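Local coordinates for protein carbohydrate kinase, FGGY (PDB 3IFR) that probably phosphorylates D-xylulose at the expense of ATP, as expected of a xylulose kinase in the FGGY family of carbohydrate kinases, at residues A53-N58 with Y164-M169; R179-E184 with S208-A213; P238-A243 with A442-I447; G269-A274 with A392-I397; G361-L366 with G373-A378. All coordinates share one frame; numbering follows the deposited sequence.

In the fold
From the N terminus, interaction 1 closes first and packs helix 52-70 against helix 163-172. Interaction 2 follows in series and brings the 208-213 loop back to helix 179-185. Their segments touch, for instance where Asp165 meets Trp181. Interaction 3 spans the longest loop. It sets helix 437-448, from late in the sequence, against strand 238-244 of the first sheet, and its segments also touch interaction 1. Nested inside that loop is interaction 4, between strand 269-273 of the second sheet and helix 372-397. Interaction 5 is nested in turn inside interaction 4. It uses the same helix near its start, about 26 Å from interaction 4 between centres.

Interaction 1 of 5, residues A53-N58 with Y164-M169; sequences AQWWDN and YDYINM
Ile167 meets Trp55 and Trp56 because its CG1 branch stands beside its own backbone N (chi1 -58°) and then bends again at chi2 (-65°). This sends CD1 toward helix 52-70. Trp56 turns its ring to the same methyl by setting CG anti to its backbone N. CD1 of Ile167 lies 3.8 Å from Trp55 CB and 3.9 Å from the backbone N of Trp56. The same methyl sits 4.1 Å from Trp56 CE3, at the edge of the indole and near its plane. One methyl thus fills the notch between two successive tryptophans. Trp55 also brings the CE3 edge of its ring to Tyr166, 4.4 Å from CD2. This is a loose apolar contact. The polar end of the Trp55 indole is held by Glu50, which accepts a hydrogen bond from NE1. The two short helix axes pass 10.2 Å apart and cross at -58°, with no hydrogen bond between the segments. Beyond the contact, Trp56 also touches Leu170 and Leu171. Tyr166 rests on Cys161 of strand 159-161. On another side of helix 163-172, Tyr164 and Asn168 pack on Val82 of strand 77-84, in the N-terminal domain sheet.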
# COMPACT_ATOMS: atom_id res chain seq x y z
N ALA A 53 15.64 0.84 -15.60
CA ALA A 53 17.09 0.87 -15.52
C ALA A 53 17.55 1.75 -14.37
O ALA A 53 18.61 1.53 -13.80
CB ALA A 53 17.71 1.33 -16.85
N GLN A 54 16.77 2.77 -14.03
CA GLN A 54 17.07 3.54 -12.83
C GLN A 54 16.81 2.73 -11.51
O GLN A 54 17.61 2.82 -10.54
CB GLN A 54 16.32 4.86 -12.84
CG GLN A 54 16.89 5.92 -11.90
CD GLN A 54 15.90 7.03 -11.70
OE1 GLN A 54 14.69 6.80 -11.76
NE2 GLN A 54 16.39 8.25 -11.51
N TRP A 55 15.73 1.94 -11.47
CA TRP A 55 15.54 1.06 -10.32
C TRP A 55 16.84 0.25 -10.12
O TRP A 55 17.39 0.18 -9.02
CB TRP A 55 14.35 0.11 -10.44
CG TRP A 55 13.00 0.72 -10.69
CD1 TRP A 55 12.56 1.97 -10.32
CD2 TRP A 55 11.89 0.09 -11.36
NE1 TRP A 55 11.26 2.16 -10.76
CE2 TRP A 55 10.83 1.01 -11.38
CE3 TRP A 55 11.71 -1.17 -11.95
CZ2 TRP A 55 9.60 0.71 -11.96
CZ3 TRP A 55 10.50 -1.47 -12.52
CH2 TRP A 55 9.45 -0.53 -12.52
N TRP A 56 17.33 -0.35 -11.20
CA TRP A 56 18.44 -1.29 -11.11
C TRP A 56 19.71 -0.59 -10.73
O TRP A 56 20.49 -1.07 -9.92
CB TRP A 56 18.64 -2.01 -12.45
CG TRP A 56 19.81 -2.92 -12.44
CD1 TRP A 56 20.90 -2.84 -13.26
CD2 TRP A 56 20.07 -4.01 -11.53
NE1 TRP A 56 21.79 -3.84 -12.95
CE2 TRP A 56 21.32 -4.57 -11.89
CE3 TRP A 56 19.37 -4.58 -10.46
CZ2 TRP A 56 21.88 -5.67 -11.24
CZ3 TRP A 56 19.93 -5.69 -9.80
CH2 TRP A 56 21.18 -6.23 -10.21
N ASP A 57 19.92 0.58 -11.32
CA ASP A 57 21.05 1.41 -10.93
C ASP A 57 20.95 1.89 -9.50
O ASP A 57 21.93 1.84 -8.77
CB ASP A 57 21.21 2.59 -11.85
CG ASP A 57 22.59 2.67 -12.36
OD1 ASP A 57 23.31 3.60 -11.93
OD2 ASP A 57 22.96 1.73 -13.13
N ASN A 58 19.78 2.40 -9.12
CA ASN A 58 19.50 2.69 -7.70
C ASN A 58 19.81 1.46 -6.84
O ASN A 58 20.57 1.56 -5.87
CB ASN A 58 18.06 3.13 -7.49
CG ASN A 58 17.79 4.61 -7.79
OD1 ASN A 58 16.69 5.09 -7.53
ND2 ASN A 58 18.77 5.33 -8.32
N TYR A 164 9.51 -4.89 -8.66
CA TYR A 164 10.39 -5.73 -7.86
C TYR A 164 10.57 -7.12 -8.53
O TYR A 164 11.64 -7.76 -8.39
CB TYR A 164 9.98 -5.76 -6.33
CG TYR A 164 8.56 -6.24 -6.02
CD1 TYR A 164 8.24 -7.62 -5.99
CD2 TYR A 164 7.53 -5.32 -5.82
CE1 TYR A 164 6.91 -8.05 -5.74
CE2 TYR A 164 6.23 -5.73 -5.56
CZ TYR A 164 5.92 -7.09 -5.53
OH TYR A 164 4.62 -7.48 -5.28
N ASP A 165 9.57 -7.59 -9.30
CA ASP A 165 9.81 -8.84 -10.06
C ASP A 165 11.00 -8.67 -11.03
O ASP A 165 11.85 -9.55 -11.22
CB ASP A 165 8.60 -9.25 -10.88
CG ASP A 165 7.33 -9.40 -10.05
OD1 ASP A 165 7.37 -10.05 -8.98
OD2 ASP A 165 6.26 -8.92 -10.52
N TYR A 166 11.06 -7.49 -11.65
CA TYR A 166 12.11 -7.28 -12.61
C TYR A 166 13.50 -7.28 -11.93
O TYR A 166 14.43 -7.93 -12.40
CB TYR A 166 11.84 -5.99 -13.39
CG TYR A 166 12.97 -5.61 -14.29
CD1 TYR A 166 13.32 -6.42 -15.35
CD2 TYR A 166 13.69 -4.45 -14.07
CE1 TYR A 166 14.36 -6.07 -16.19
CE2 TYR A 166 14.74 -4.08 -14.89
CZ TYR A 166 15.06 -4.89 -15.97
OH TYR A 166 16.08 -4.56 -16.82
N ILE A 167 13.62 -6.59 -10.81
CA ILE A 167 14.86 -6.55 -10.07
C ILE A 167 15.26 -7.96 -9.66
O ILE A 167 16.39 -8.37 -9.92
CB ILE A 167 14.69 -5.62 -8.84
CG1 ILE A 167 14.28 -4.22 -9.32
CG2 ILE A 167 15.98 -5.57 -8.01
CD1 ILE A 167 15.38 -3.51 -10.16
N ASN A 168 14.35 -8.72 -9.03
CA ASN A 168 14.64 -10.14 -8.75
C ASN A 168 15.20 -10.97 -9.96
O ASN A 168 16.14 -11.77 -9.82
CB ASN A 168 13.41 -10.83 -8.20
CG ASN A 168 13.18 -10.54 -6.74
OD1 ASN A 168 14.14 -10.35 -5.96
ND2 ASN A 168 11.88 -10.52 -6.34
N MSE A 169 14.60 -10.78 -11.13
CA MSE A 169 15.16 -11.45 -12.33
C MSE A 169 16.62 -11.05 -12.54
O MSE A 169 17.46 -11.91 -12.64
CB MSE A 169 14.35 -11.14 -13.58
CG MSE A 169 12.90 -11.40 -13.37
SE MSE A 169 11.83 -11.04 -14.98
CE MSE A 169 9.99 -11.59 -14.37

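Interaction 2 of 5, residues R179-E184 with S208-A213; sequences RNWALE and SAVPPA
Arg179 and Ala213 form one of two apolar contacts, and Trp181 with Val210 forms the other. The methyl of Ala213 lies close to the first turn of helix 179-185. Its CB is 3.9 Å from Arg179 CA, and 4.1 Å from Arg179 CG. The arginine therefore offers its backbone and the base of its side chain. Its CG lies beside the backbone N (chi1 -74°), which keeps that methylene near the alanine methyl. In the second contact, CG1 of Val210 stands at the edge of the Trp181 indole, near the ring plane, 4.3 Å from CZ3. This second contact is the looser. Together with minor ones the two bury 169 Å².

Polar interactions lie around this pair, with none between the segments. The far end of Arg179 makes a cation-pi contact with Tyr288. NE1 of Trp181 donates a hydrogen bond to the backbone O of Ala88, which fixes the polar side of the ring.

Backbone bonds supply the frame. Arg179 pairs with His214, Pro212 with Val177, and Ala209 with Val160. Both apolar contacts also have a second layer. Trp181 and Val210 each rest on Val160 of strand 159-161, and Ala213 on Ile188.

The 208-213 loop is thus anchored at several points as it leads into strand 213-214. The arrangement is a short helix following strand 177-178, with a returning loop packed beside it, inside the N-terminal domain of an FGGY kinase.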
# COMPACT_ATOMS: atom_id res chain seq x y z
N ARG A 179 2.97 -13.71 -6.51
CA ARG A 179 1.53 -13.97 -6.46
C ARG A 179 0.77 -12.66 -6.38
O ARG A 179 -0.28 -12.49 -6.99
CB ARG A 179 1.17 -14.77 -5.16
CG ARG A 179 1.55 -16.27 -5.12
CD ARG A 179 0.91 -17.02 -3.88
NE ARG A 179 1.26 -16.38 -2.59
CZ ARG A 179 0.90 -16.82 -1.38
NH1 ARG A 179 1.28 -16.17 -0.30
NH2 ARG A 179 0.19 -17.93 -1.23
N ASN A 180 1.25 -11.73 -5.57
CA ASN A 180 0.45 -10.55 -5.31
C ASN A 180 0.44 -9.58 -6.50
O ASN A 180 -0.56 -8.90 -6.76
CB ASN A 180 0.95 -9.87 -4.03
CG ASN A 180 0.22 -10.35 -2.77
OD1 ASN A 180 -1.01 -10.57 -2.77
ND2 ASN A 180 0.96 -10.48 -1.67
N TRP A 181 1.56 -9.50 -7.22
CA TRP A 181 1.57 -8.76 -8.46
C TRP A 181 0.49 -9.36 -9.41
O TRP A 181 -0.34 -8.63 -9.98
CB TRP A 181 2.97 -8.76 -9.09
CG TRP A 181 3.02 -7.99 -10.34
CD1 TRP A 181 3.25 -6.65 -10.47
CD2 TRP A 181 2.81 -8.50 -11.66
NE1 TRP A 181 3.19 -6.30 -11.80
CE2 TRP A 181 2.92 -7.42 -12.55
CE3 TRP A 181 2.53 -9.78 -12.19
CZ2 TRP A 181 2.75 -7.56 -13.94
CZ3 TRP A 181 2.38 -9.92 -13.54
CH2 TRP A 181 2.47 -8.83 -14.41
N ALA A 182 0.49 -10.69 -9.54
CA ALA A 182 -0.45 -11.36 -10.42
C ALA A 182 -1.93 -11.23 -9.98
O ALA A 182 -2.83 -11.10 -10.80
CB ALA A 182 -0.04 -12.83 -10.61
N LEU A 183 -2.16 -11.25 -8.68
CA LEU A 183 -3.49 -11.09 -8.11
C LEU A 183 -3.98 -9.64 -8.24
O LEU A 183 -5.06 -9.37 -8.76
CB LEU A 183 -3.43 -11.47 -6.63
CG LEU A 183 -4.57 -12.19 -5.91
CD1 LEU A 183 -4.84 -11.55 -4.48
CD2 LEU A 183 -5.83 -12.27 -6.71
N GLU A 184 -3.20 -8.68 -7.76
CA GLU A 184 -3.64 -7.32 -7.96
C GLU A 184 -3.80 -7.10 -9.44
O GLU A 184 -4.74 -6.45 -9.88
CB GLU A 184 -2.67 -6.30 -7.34
CG GLU A 184 -2.66 -6.40 -5.81
CD GLU A 184 -2.15 -5.16 -5.14
OE1 GLU A 184 -2.18 -4.07 -5.73
OE2 GLU A 184 -1.74 -5.28 -4.01
N SER A 208 2.25 -17.65 -22.10
CA SER A 208 3.67 -17.74 -21.81
C SER A 208 4.21 -16.37 -21.36
O SER A 208 5.26 -16.30 -20.75
CB SER A 208 4.44 -18.23 -23.04
OG SER A 208 4.20 -17.42 -24.20
N ALA A 209 3.51 -15.29 -21.66
CA ALA A 209 4.08 -13.97 -21.38
C ALA A 209 4.03 -13.63 -19.87
O ALA A 209 4.72 -12.72 -19.42
CB ALA A 209 3.38 -12.90 -22.16
N VAL A 210 3.20 -14.34 -19.11
CA VAL A 210 3.16 -14.14 -17.66
C VAL A 210 3.86 -15.28 -16.93
O VAL A 210 3.49 -16.43 -17.08
CB VAL A 210 1.73 -14.05 -17.09
CG1 VAL A 210 1.81 -13.70 -15.60
CG2 VAL A 210 0.90 -13.03 -17.86
N PRO A 211 4.87 -14.93 -16.13
CA PRO A 211 5.75 -15.93 -15.52
C PRO A 211 4.98 -16.62 -14.42
O PRO A 211 3.97 -16.08 -13.98
CB PRO A 211 6.92 -15.09 -14.94
CG PRO A 211 6.88 -13.77 -15.70
CD PRO A 211 5.39 -13.55 -16.01
N PRO A 212 5.42 -17.81 -13.99
CA PRO A 212 4.64 -18.45 -12.93
C PRO A 212 4.68 -17.58 -11.67
O PRO A 212 5.72 -16.93 -11.40
CB PRO A 212 5.38 -19.77 -12.65
CG PRO A 212 6.37 -19.95 -13.73
CD PRO A 212 6.62 -18.60 -14.37
N ALA A 213 3.59 -17.58 -10.91
CA ALA A 213 3.54 -16.87 -9.64
C ALA A 213 4.38 -17.57 -8.56
O ALA A 213 4.56 -18.80 -8.57
CB ALA A 213 2.11 -16.69 -9.16

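Interaction 3 of 5, residues P238-A243 with A442-I447; sequences PVYGGA and AWVAAI
Tyr240 gives the contact its largest buried surface, 74 Å², and lays its ring beside helix 437-448 at Ala445. The side chain leaves the strand toward the helix, and with CG beside the backbone N (chi1 -73°) the CD1 and CE1 side of the ring lies along Ala445. Its CD1 lies 3.5 Å from Ala445 CB, and CE1 lies 3.5 Å from Ala445 CA. The alanine thus meets one side of the tyrosine with both its methyl and its main chain. Its methyl approaches the ring obliquely. The small side chain lets the ring come this near to the helix backbone. Over one face of the ring sits the carbonyl O of Val444.

Strand 238-244 belongs to the six-stranded mixed sheet of the N-terminal domain, whose core is of the actin-like ATPase kind. Helix 437-448 comes from the C-terminal part of the FGGY kinase sequence but packs on this first sheet, so a late part of the chain returns to an early one.

Val444 has the second share of buried surface, and Ala445 the third. CG1 of Val444, anti to the backbone N, comes 4.1 Å from Tyr240 CB, at the root of the tyrosine side chain. Ala445 would probably face a gap if a serine stood in place of Tyr240, and the carbonyl of Val444 would lose the ring beneath it. The helix has further holds on the same sheet. Val444 also touches Cys81 of strand 77-84, and Ala445 touches Val9 of strand 8-14.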
# COMPACT_ATOMS: atom_id res chain seq x y z
N PRO A 238 21.01 -16.22 -0.87
CA PRO A 238 19.59 -16.52 -1.10
C PRO A 238 18.73 -15.27 -1.32
O PRO A 238 18.78 -14.30 -0.53
CB PRO A 238 19.17 -17.23 0.17
CG PRO A 238 20.46 -17.81 0.69
CD PRO A 238 21.50 -16.79 0.39
N VAL A 239 17.91 -15.32 -2.36
CA VAL A 239 16.93 -14.28 -2.60
C VAL A 239 15.52 -14.82 -2.49
O VAL A 239 15.17 -15.80 -3.14
CB VAL A 239 17.09 -13.70 -4.00
CG1 VAL A 239 16.08 -12.58 -4.22
CG2 VAL A 239 18.53 -13.19 -4.21
N TYR A 240 14.71 -14.20 -1.65
CA TYR A 240 13.33 -14.62 -1.38
C TYR A 240 12.34 -14.09 -2.41
O TYR A 240 12.72 -13.31 -3.28
CB TYR A 240 12.93 -14.18 0.04
CG TYR A 240 13.64 -15.06 1.02
CD1 TYR A 240 14.89 -14.71 1.53
CD2 TYR A 240 13.12 -16.31 1.34
CE1 TYR A 240 15.57 -15.55 2.39
CE2 TYR A 240 13.79 -17.17 2.18
CZ TYR A 240 15.01 -16.79 2.70
OH TYR A 240 15.65 -17.67 3.54
N GLY A 241 11.11 -14.57 -2.34
CA GLY A 241 10.07 -14.06 -3.19
C GLY A 241 9.95 -12.55 -3.01
O GLY A 241 10.14 -12.03 -1.91
N GLY A 242 9.65 -11.83 -4.09
CA GLY A 242 9.36 -10.41 -3.93
C GLY A 242 8.09 -10.17 -3.13
O GLY A 242 7.15 -11.00 -3.13
N ALA A 243 8.05 -9.03 -2.48
CA ALA A 243 7.06 -8.70 -1.51
C ALA A 243 6.32 -7.48 -1.92
O ALA A 243 6.90 -6.54 -2.31
CB ALA A 243 7.72 -8.49 -0.21
N ALA A 442 13.13 -7.20 4.93
CA ALA A 442 14.18 -7.87 5.69
C ALA A 442 13.55 -9.02 6.49
O ALA A 442 14.13 -10.10 6.59
CB ALA A 442 14.86 -6.93 6.62
N TRP A 443 12.36 -8.78 7.05
CA TRP A 443 11.75 -9.77 7.91
C TRP A 443 11.45 -11.08 7.20
O TRP A 443 11.50 -12.15 7.79
CB TRP A 443 10.51 -9.24 8.64
CG TRP A 443 10.40 -9.88 9.96
CD1 TRP A 443 9.44 -10.78 10.39
CD2 TRP A 443 11.33 -9.75 11.03
NE1 TRP A 443 9.72 -11.19 11.68
CE2 TRP A 443 10.87 -10.57 12.10
CE3 TRP A 443 12.51 -9.01 11.21
CZ2 TRP A 443 11.55 -10.66 13.30
CZ3 TRP A 443 13.18 -9.10 12.41
CH2 TRP A 443 12.69 -9.92 13.45
N VAL A 444 11.11 -11.00 5.93
CA VAL A 444 10.81 -12.20 5.20
C VAL A 444 12.04 -13.08 5.12
O VAL A 444 11.97 -14.32 5.20
CB VAL A 444 10.31 -11.91 3.81
CG1 VAL A 444 10.29 -13.16 3.01
CG2 VAL A 444 8.94 -11.26 3.87
N ALA A 445 13.18 -12.45 4.95
CA ALA A 445 14.41 -13.20 4.78
C ALA A 445 14.89 -13.61 6.16
O ALA A 445 15.60 -14.60 6.30
CB ALA A 445 15.45 -12.36 4.08
N ALA A 446 14.50 -12.85 7.17
CA ALA A 446 14.90 -13.15 8.54
C ALA A 446 14.29 -14.50 8.96
O ALA A 446 14.97 -15.37 9.49
CB ALA A 446 14.45 -12.06 9.47
N ILE A 447 13.00 -14.65 8.70
CA ILE A 447 12.29 -15.83 9.09
C ILE A 447 12.69 -17.00 8.20
O ILE A 447 12.52 -18.13 8.57
CB ILE A 447 10.80 -15.54 9.06
CG1 ILE A 447 10.45 -14.82 10.36
CG2 ILE A 447 9.98 -16.82 8.93
CD1 ILE A 447 9.27 -13.96 10.22

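Interaction 4 of 5, residues G269-A274 with A392-I397; sequences GDIIVA and AVLDDI
Helix 372-397 packs on one side of a mixed sheet, and Leu394 is the residue that meets Ile271 and Val273 of strand 269-273. These two alternate residues both point toward the helix. Ile271 reaches out to the leucine tip to tip. Its CG1 is anti to the backbone N (chi1 174°) and the chain is extended, which carries CD1 far from the strand. CD1 then lies 3.5 Å from CD2 of Leu394, closer than two methyls normally pack.

The strand lies inside the mixed six-stranded sheet of the C-terminal domain, between strands 298-301 and 260-265. Ile271 pairs by backbone hydrogen bonds with Gly299, and Val273 with Pro297. Helix 245-252 meets Ile272, whose side chain points away from Leu394, so different residues of the strand serve two helices.

Val273 and Leu394 run alongside each other, pointing opposite ways. CG2 of Val273 is 3.7 Å from Leu394 CG and 3.8 Å from Leu394 CD2. The same methyl lies 4.1 Å from CD1 of the leucine, so it sits against the whole branched end. With Leu394 cut back to an alanine, CD1 of Ile271 and CG2 of Val273 are likely to border a gap, although Ile271 would keep its contacts with His390 and Val391 of the same helix. Leu394 also touches Leu284, and Ile271 and Val273 both rest on Val261 of the neighbouring strand.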
# COMPACT_ATOMS: atom_id res chain seq x y z
N GLY A 269 -5.00 7.60 2.89
CA GLY A 269 -5.07 6.67 4.01
C GLY A 269 -5.19 5.25 3.53
O GLY A 269 -5.75 5.00 2.45
N ASP A 270 -4.64 4.31 4.28
CA ASP A 270 -4.79 2.89 3.96
C ASP A 270 -5.32 2.19 5.15
O ASP A 270 -5.08 2.61 6.29
CB ASP A 270 -3.45 2.23 3.63
CG ASP A 270 -2.92 2.62 2.27
OD1 ASP A 270 -2.85 1.72 1.39
OD2 ASP A 270 -2.59 3.81 2.08
N ILE A 271 -5.98 1.07 4.90
CA ILE A 271 -6.33 0.18 5.98
C ILE A 271 -6.02 -1.23 5.53
O ILE A 271 -6.41 -1.63 4.45
CB ILE A 271 -7.80 0.40 6.39
CG1 ILE A 271 -8.24 -0.63 7.43
CG2 ILE A 271 -8.72 0.41 5.16
CD1 ILE A 271 -9.64 -0.31 7.94
N ILE A 272 -5.26 -1.96 6.34
CA ILE A 272 -4.71 -3.25 5.94
C ILE A 272 -5.03 -4.15 7.11
O ILE A 272 -4.88 -3.74 8.27
CB ILE A 272 -3.18 -3.18 5.72
CG1 ILE A 272 -2.79 -1.87 5.00
CG2 ILE A 272 -2.67 -4.39 4.98
CD1 ILE A 272 -1.36 -1.87 4.33
N VAL A 273 -5.49 -5.36 6.83
CA VAL A 273 -5.98 -6.24 7.88
C VAL A 273 -5.47 -7.62 7.60
O VAL A 273 -5.45 -8.02 6.45
CB VAL A 273 -7.50 -6.28 7.80
CG1 VAL A 273 -8.06 -7.26 8.76
CG2 VAL A 273 -8.05 -4.89 8.03
N ALA A 274 -5.03 -8.34 8.61
CA ALA A 274 -4.70 -9.75 8.41
C ALA A 274 -5.95 -10.59 8.71
O ALA A 274 -6.68 -10.28 9.64
CB ALA A 274 -3.53 -10.15 9.31
N ALA A 392 -16.21 -1.42 9.66
CA ALA A 392 -17.53 -2.02 9.65
C ALA A 392 -17.62 -2.94 8.44
O ALA A 392 -18.15 -4.05 8.49
CB ALA A 392 -18.65 -0.92 9.61
N VAL A 393 -17.09 -2.47 7.32
CA VAL A 393 -17.11 -3.34 6.16
C VAL A 393 -16.28 -4.59 6.40
O VAL A 393 -16.76 -5.67 6.10
CB VAL A 393 -16.79 -2.60 4.85
CG1 VAL A 393 -16.64 -3.57 3.68
CG2 VAL A 393 -17.91 -1.62 4.56
N LEU A 394 -15.07 -4.44 6.94
CA LEU A 394 -14.24 -5.61 7.22
C LEU A 394 -15.03 -6.63 8.06
O LEU A 394 -15.13 -7.82 7.72
CB LEU A 394 -12.98 -5.20 8.01
CG LEU A 394 -11.67 -4.73 7.36
CD1 LEU A 394 -11.52 -5.19 5.91
CD2 LEU A 394 -11.45 -3.22 7.49
N ASP A 395 -15.61 -6.12 9.14
CA ASP A 395 -16.47 -6.88 10.00
C ASP A 395 -17.57 -7.61 9.23
O ASP A 395 -17.76 -8.81 9.41
CB ASP A 395 -17.10 -5.95 11.03
CG ASP A 395 -17.15 -6.56 12.41
OD1 ASP A 395 -17.46 -7.76 12.52
OD2 ASP A 395 -16.85 -5.85 13.40
N ASP A 396 -18.29 -6.88 8.38
CA ASP A 396 -19.35 -7.46 7.59
C ASP A 396 -18.88 -8.64 6.76
O ASP A 396 -19.61 -9.64 6.60
CB ASP A 396 -19.87 -6.46 6.60
CG ASP A 396 -20.91 -5.57 7.17
OD1 ASP A 396 -21.12 -5.61 8.40
OD2 ASP A 396 -21.51 -4.80 6.36
N ILE A 397 -17.69 -8.51 6.17
CA ILE A 397 -17.24 -9.55 5.25
C ILE A 397 -16.75 -10.76 6.02
O ILE A 397 -16.55 -11.83 5.45
CB ILE A 397 -16.10 -9.11 4.32
CG1 ILE A 397 -16.35 -7.76 3.69
CG2 ILE A 397 -15.92 -10.13 3.22
CD1 ILE A 397 -15.02 -7.16 3.13

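Interaction 5 of 5, residues G361-L366 with G373-A378; sequences GTFTGL and GHLWRA
Phe363 and Ala378 have the nearest CA atoms across the contact, 8.3 Å apart. Segment 361-366 is extended over strand 362-364, then turns at Gly365, whose phi is positive (82°). A side chain at those backbone angles would press against the carbonyl O of Thr364. After this turn Leu366 comes round to the helix. Segment 373-378 is helical throughout and lies near the start of helix 372-397.

Phe363 points its ring at the helix. Its CE1 lies 3.9 Å from the carbonyl O of Leu375. The methyl of Ala378 meets the same ring at its edge, near the ring plane, with CB 4.4 Å from CE1. CD2 of Leu375 is 4.3 Å from CD1 of Phe363.

Strand 362-364 pairs with strand 342-344 in a small antiparallel sheet, linked to the long helix by a short connection in the C-terminal domain. Backbone hydrogen bonds join Thr362 to Leu344 and Thr364 to Val342. While Phe363 serves helix 372-397, its neighbours Thr362 and Thr364 touch helix 475-496.

Leu366 makes the closest side-chain approach. Its CD2 is 3.5 Å from CD2 of Leu375, where the two side chains cross at about a right angle. The CB of Leu375 does not itself point at the strand. With CG beside the backbone N (chi1 -84°), its branched end is carried to where CD2 meets both Phe363 and Leu366. Leu341 touches both leucines, and Leu315 of helix 305-315 also packs on Leu375.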
# COMPACT_ATOMS: atom_id res chain seq x y z
N GLY A 361 -16.11 16.77 -1.32
CA GLY A 361 -16.01 17.30 0.04
C GLY A 361 -17.26 18.07 0.43
O GLY A 361 -17.76 18.91 -0.34
N THR A 362 -17.80 17.76 1.60
CA THR A 362 -18.97 18.47 2.10
C THR A 362 -18.84 18.93 3.57
O THR A 362 -18.44 18.16 4.41
CB THR A 362 -20.19 17.58 1.94
OG1 THR A 362 -20.25 17.15 0.58
CG2 THR A 362 -21.45 18.33 2.31
N PHE A 363 -19.18 20.17 3.85
CA PHE A 363 -19.33 20.59 5.23
C PHE A 363 -20.73 21.07 5.40
O PHE A 363 -21.21 21.82 4.57
CB PHE A 363 -18.38 21.72 5.60
CG PHE A 363 -16.96 21.29 5.78
CD1 PHE A 363 -16.49 20.94 7.01
CD2 PHE A 363 -16.09 21.26 4.71
CE1 PHE A 363 -15.18 20.56 7.19
CE2 PHE A 363 -14.79 20.86 4.90
CZ PHE A 363 -14.35 20.51 6.15
N THR A 364 -21.39 20.65 6.47
CA THR A 364 -22.78 20.99 6.66
C THR A 364 -23.07 21.20 8.14
O THR A 364 -22.30 20.77 8.98
CB THR A 364 -23.67 19.91 6.11
OG1 THR A 364 -24.99 20.43 5.98
CG2 THR A 364 -23.67 18.70 7.05
N GLY A 365 -24.16 21.88 8.46
CA GLY A 365 -24.49 22.16 9.85
C GLY A 365 -23.73 23.38 10.36
O GLY A 365 -23.64 23.58 11.57
N LEU A 366 -23.19 24.17 9.43
CA LEU A 366 -22.43 25.37 9.78
C LEU A 366 -23.32 26.49 10.31
O LEU A 366 -24.44 26.70 9.83
CB LEU A 366 -21.65 25.91 8.58
CG LEU A 366 -20.49 25.04 8.13
CD1 LEU A 366 -20.18 25.41 6.70
CD2 LEU A 366 -19.29 25.22 9.02
N GLY A 373 -11.43 25.94 14.85
CA GLY A 373 -11.33 24.70 15.61
C GLY A 373 -12.40 23.69 15.28
O GLY A 373 -12.10 22.52 15.13
N HIS A 374 -13.65 24.14 15.18
CA HIS A 374 -14.75 23.28 14.77
C HIS A 374 -14.52 22.73 13.38
O HIS A 374 -14.76 21.55 13.13
CB HIS A 374 -16.05 24.05 14.74
CG HIS A 374 -16.60 24.38 16.08
ND1 HIS A 374 -16.17 25.48 16.80
CD2 HIS A 374 -17.57 23.81 16.81
CE1 HIS A 374 -16.85 25.54 17.93
NE2 HIS A 374 -17.71 24.55 17.97
N LEU A 375 -14.08 23.58 12.45
CA LEU A 375 -13.86 23.12 11.09
C LEU A 375 -12.78 22.04 11.04
O LEU A 375 -12.95 21.00 10.40
CB LEU A 375 -13.50 24.26 10.11
CG LEU A 375 -14.61 25.11 9.46
CD1 LEU A 375 -14.29 25.44 7.99
CD2 LEU A 375 -15.90 24.42 9.51
N TRP A 376 -11.65 22.34 11.68
CA TRP A 376 -10.56 21.39 11.77
C TRP A 376 -11.02 20.07 12.41
O TRP A 376 -10.72 18.97 11.92
CB TRP A 376 -9.44 21.99 12.60
CG TRP A 376 -8.18 21.19 12.58
CD1 TRP A 376 -7.62 20.56 13.63
CD2 TRP A 376 -7.32 20.96 11.45
NE1 TRP A 376 -6.45 19.94 13.24
CE2 TRP A 376 -6.25 20.17 11.91
CE3 TRP A 376 -7.36 21.32 10.10
CZ2 TRP A 376 -5.22 19.73 11.06
CZ3 TRP A 376 -6.34 20.89 9.26
CH2 TRP A 376 -5.28 20.12 9.74
N ARG A 377 -11.77 20.20 13.49
CA ARG A 377 -12.23 19.04 14.23
C ARG A 377 -13.14 18.17 13.39
O ARG A 377 -12.98 16.96 13.32
CB ARG A 377 -12.97 19.46 15.50
CG ARG A 377 -13.53 18.25 16.23
CD ARG A 377 -13.58 18.48 17.70
NE ARG A 377 -13.73 17.21 18.38
CZ ARG A 377 -12.93 16.76 19.35
NH1 ARG A 377 -11.90 17.50 19.77
NH2 ARG A 377 -13.17 15.58 19.88
N ALA A 378 -14.09 18.83 12.73
CA ALA A 378 -15.06 18.14 11.91
C ALA A 378 -14.32 17.33 10.87
O ALA A 378 -14.69 16.21 10.58
CB ALA A 378 -15.99 19.13 11.25